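Local structure of phospholethanolamine N-methyltransferase 2 (Haemonchus contortus, 4KRI) at residues A212-F217 with Q224-I229. The protein probably methylates phosphomonomethylethanolamine with S-adenosylmethionine as methyl donor, a step on the nematode route to phosphocholine. Numbering follows the deposited sequence.
Sequences AILKRF and QRMLDI
Met226 reaches from strand 225-229 to Leu214 of helix 206-215 and to Phe217, which follows it, with a single atom, its terminal methyl CE. The tight side of the contact is at Phe217, where CE lies 3.7 Å from CE2 and 4.0 Å from CZ, approaching the ring obliquely at these two atoms. Leu214 is looser: its branch CD2 stays 4.3 Å from Met226 CE, a longer apolar contact than that with Phe217. The thioether gets this far because CG is anti to the backbone N (chi1 169°) and chi2 continues the extension (-180°), before the chain bends at chi3 (-78°) and carries CE off that line. It needs the length, since even the closest pair of CA atoms, those of Phe217 and Met226, is 11.3 Å apart. No hydrogen bond crosses the gap, and only 84 Å² is buried in total, so the link is a small, wholly apolar bridge. All three touching residues are buried: Ala240 of helix 235-244 also packs on Met226, Leu214 meets Gln239 and Phe244 of the same helix, and Tyr292 stacks edge-to-face with Phe217. The solvent side belongs to the flanks, where Ala212 and Lys215 are exposed and make no contact with 224-229. The backbone O of Leu214 lies in plane at the edge of the Phe217 ring; the same O accepts a hydrogen bond from Phe217 N (3.2 Å). A helix packed through such hydrophobic side chains against the central parallel strand leading to a glycine-rich turn is characteristic of the Rossmann-like fold of S-adenosylmethionine-dependent methyltransferases.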
ATOM      1  N   ALA A 212      20.406   6.528  -8.629  1.00 27.30           N
ATOM      2  CA  ALA A 212      21.063   5.869  -9.754  1.00 26.11           C
ATOM      3  C   ALA A 212      20.065   4.986 -10.506  1.00 30.75           C
ATOM      4  O   ALA A 212      20.074   4.943 -11.733  1.00 27.76           O
ATOM      5  CB  ALA A 212      22.258   5.056  -9.266  1.00 27.93           C
ATOM      6  N   ILE A 213      19.192   4.303  -9.767  1.00 25.92           N
ATOM      7  CA  ILE A 213      18.166   3.463 -10.388  1.00 25.46           C
ATOM      8  C   ILE A 213      17.137   4.300 -11.152  1.00 24.05           C
ATOM      9  O   ILE A 213      16.769   3.963 -12.281  1.00 27.22           O
ATOM     10  CB  ILE A 213      17.474   2.577  -9.336  1.00 26.81           C
ATOM     11  CG1 ILE A 213      18.520   1.663  -8.703  1.00 29.29           C
ATOM     12  CG2 ILE A 213      16.348   1.756  -9.946  1.00 27.69           C
ATOM     13  CD1 ILE A 213      17.957   0.663  -7.774  1.00 45.34           C
ATOM     14  N   LEU A 214      16.682   5.401 -10.558  1.00 25.17           N
ATOM     15  CA  LEU A 214      15.704   6.264 -11.226  1.00 25.13           C
ATOM     16  C   LEU A 214      16.213   6.790 -12.561  1.00 22.97           C
ATOM     17  O   LEU A 214      15.443   6.954 -13.512  1.00 25.52           O
ATOM     18  CB  LEU A 214      15.332   7.451 -10.340  1.00 21.16           C
ATOM     19  CG  LEU A 214      14.386   7.100  -9.199  1.00 23.96           C
ATOM     20  CD1 LEU A 214      14.140   8.334  -8.319  1.00 27.59           C
ATOM     21  CD2 LEU A 214      13.070   6.557  -9.750  1.00 29.22           C
ATOM     22  N   LYS A 215      17.506   7.056 -12.637  1.00 25.28           N
ATOM     23  CA  LYS A 215      18.090   7.560 -13.870  1.00 27.93           C
ATOM     24  C   LYS A 215      18.032   6.548 -15.014  1.00 31.23           C
ATOM     25  O   LYS A 215      18.102   6.922 -16.180  1.00 32.42           O
ATOM     26  CB  LYS A 215      19.534   8.017 -13.628  1.00 33.28           C
ATOM     27  CG  LYS A 215      19.600   9.380 -12.930  1.00 31.33           C
ATOM     28  CD  LYS A 215      21.036   9.769 -12.577  1.00 39.56           C
ATOM     29  CE  LYS A 215      21.067  11.079 -11.786  1.00 46.85           C
ATOM     30  NZ  LYS A 215      22.452  11.443 -11.355  1.00 52.65           N
ATOM     31  N   ARG A 216      17.894   5.273 -14.681  1.00 28.76           N
ATOM     32  CA  ARG A 216      17.835   4.244 -15.714  1.00 30.24           C
ATOM     33  C   ARG A 216      16.486   4.181 -16.431  1.00 31.96           C
ATOM     34  O   ARG A 216      16.310   3.403 -17.375  1.00 32.56           O
ATOM     35  CB  ARG A 216      18.251   2.896 -15.135  1.00 31.86           C
ATOM     36  CG  ARG A 216      19.660   2.970 -14.568  1.00 38.59           C
ATOM     37  CD  ARG A 216      20.187   1.638 -14.172  1.00 46.17           C
ATOM     38  NE  ARG A 216      20.201   0.707 -15.293  1.00 45.94           N
ATOM     39  CZ  ARG A 216      20.773  -0.491 -15.235  1.00 43.34           C
ATOM     40  NH1 ARG A 216      21.377  -0.870 -14.121  1.00 45.18           N
ATOM     41  NH2 ARG A 216      20.744  -1.298 -16.283  1.00 39.81           N
ATOM     42  N   PHE A 217      15.546   5.019 -16.003  1.00 27.88           N
ATOM     43  CA  PHE A 217      14.299   5.201 -16.750  1.00 26.71           C
ATOM     44  C   PHE A 217      14.599   5.938 -18.046  1.00 34.43           C
ATOM     45  O   PHE A 217      13.838   5.845 -19.014  1.00 38.43           O
ATOM     46  CB  PHE A 217      13.294   6.042 -15.963  1.00 25.69           C
ATOM     47  CG  PHE A 217      12.305   5.244 -15.148  1.00 24.69           C
ATOM     48  CD1 PHE A 217      11.293   4.522 -15.763  1.00 24.12           C
ATOM     49  CD2 PHE A 217      12.363   5.253 -13.764  1.00 23.32           C
ATOM     50  CE1 PHE A 217      10.365   3.801 -15.011  1.00 27.84           C
ATOM     51  CE2 PHE A 217      11.439   4.546 -13.004  1.00 21.07           C
ATOM     52  CZ  PHE A 217      10.427   3.825 -13.628  1.00 23.95           C
ATOM     53  N   GLN A 224       5.076  14.389 -15.216  1.00 21.43           N
ATOM     54  CA  GLN A 224       4.704  13.032 -15.614  1.00 19.31           C
ATOM     55  C   GLN A 224       4.256  12.218 -14.401  1.00 25.78           C
ATOM     56  O   GLN A 224       4.621  12.527 -13.262  1.00 25.50           O
ATOM     57  CB  GLN A 224       5.824  12.334 -16.400  1.00 21.62           C
ATOM     58  CG  GLN A 224       6.020  12.965 -17.789  1.00 23.43           C
ATOM     59  CD  GLN A 224       7.108  12.296 -18.595  1.00 28.69           C
ATOM     60  OE1 GLN A 224       8.207  12.044 -18.093  1.00 29.45           O
ATOM     61  NE2 GLN A 224       6.805  11.987 -19.859  1.00 35.70           N
ATOM     62  N   ARG A 225       3.430  11.202 -14.641  1.00 20.66           N
ATOM     63  CA  ARG A 225       2.807  10.476 -13.538  1.00 21.33           C
ATOM     64  C   ARG A 225       3.468   9.138 -13.300  1.00 22.60           C
ATOM     65  O   ARG A 225       3.617   8.335 -14.229  1.00 21.31           O
ATOM     66  CB  ARG A 225       1.318  10.270 -13.833  1.00 24.13           C
ATOM     67  CG  ARG A 225       0.566  11.595 -14.040  1.00 36.61           C
ATOM     68  CD  ARG A 225      -0.953  11.432 -13.993  1.00 53.68           C
ATOM     69  NE  ARG A 225      -1.390  10.812 -12.743  1.00 60.26           N
ATOM     70  CZ  ARG A 225      -1.904   9.588 -12.655  1.00 59.30           C
ATOM     71  NH1 ARG A 225      -2.071   8.851 -13.746  1.00 61.41           N
ATOM     72  NH2 ARG A 225      -2.266   9.102 -11.475  1.00 55.14           N
ATOM     73  N   MET A 226       3.847   8.885 -12.051  1.00 17.60           N
ATOM     74  CA  MET A 226       4.497   7.633 -11.699  1.00 17.95           C
ATOM     75  C   MET A 226       3.710   6.876 -10.636  1.00 21.72           C
ATOM     76  O   MET A 226       3.245   7.469  -9.659  1.00 22.24           O
ATOM     77  CB  MET A 226       5.931   7.900 -11.197  1.00 18.85           C
ATOM     78  CG  MET A 226       6.607   6.683 -10.553  1.00 19.48           C
ATOM     79  SD  MET A 226       8.296   7.086  -9.983  1.00 24.04           S
ATOM     80  CE  MET A 226       9.167   7.042 -11.545  1.00 23.65           C
ATOM     81  N   LEU A 227       3.563   5.567 -10.841  1.00 17.45           N
ATOM     82  CA  LEU A 227       3.010   4.682  -9.822  1.00 17.60           C
ATOM     83  C   LEU A 227       4.162   3.964  -9.159  1.00 20.25           C
ATOM     84  O   LEU A 227       4.960   3.304  -9.844  1.00 21.31           O
ATOM     85  CB  LEU A 227       2.084   3.634 -10.467  1.00 18.62           C
ATOM     86  CG  LEU A 227       1.545   2.573  -9.497  1.00 21.12           C
ATOM     87  CD1 LEU A 227       0.584   3.213  -8.480  1.00 20.36           C
ATOM     88  CD2 LEU A 227       0.843   1.460 -10.277  1.00 22.03           C
ATOM     89  N   ASP A 228       4.259   4.069  -7.831  1.00 16.85           N
ATOM     90  CA  ASP A 228       5.312   3.343  -7.102  1.00 16.84           C
ATOM     91  C   ASP A 228       4.666   2.193  -6.359  1.00 22.27           C
ATOM     92  O   ASP A 228       3.846   2.411  -5.478  1.00 21.28           O
ATOM     93  CB  ASP A 228       6.017   4.293  -6.113  1.00 19.47           C
ATOM     94  CG  ASP A 228       7.213   3.647  -5.409  1.00 28.74           C
ATOM     95  OD1 ASP A 228       7.116   2.470  -4.978  1.00 30.12           O
ATOM     96  OD2 ASP A 228       8.270   4.317  -5.276  1.00 29.52           O
ATOM     97  N   ILE A 229       5.037   0.967  -6.718  1.00 18.36           N
ATOM     98  CA  ILE A 229       4.449  -0.211  -6.107  1.00 17.82           C
ATOM     99  C   ILE A 229       5.355  -0.690  -4.973  1.00 19.18           C
ATOM    100  O   ILE A 229       6.519  -1.011  -5.197  1.00 23.12           O
ATOM    101  CB  ILE A 229       4.244  -1.338  -7.162  1.00 18.96           C
ATOM    102  CG1 ILE A 229       3.133  -0.929  -8.138  1.00 20.41           C
ATOM    103  CG2 ILE A 229       3.913  -2.660  -6.475  1.00 20.37           C
ATOM    104  CD1 ILE A 229       2.991  -1.859  -9.357  1.00 25.06           C
TER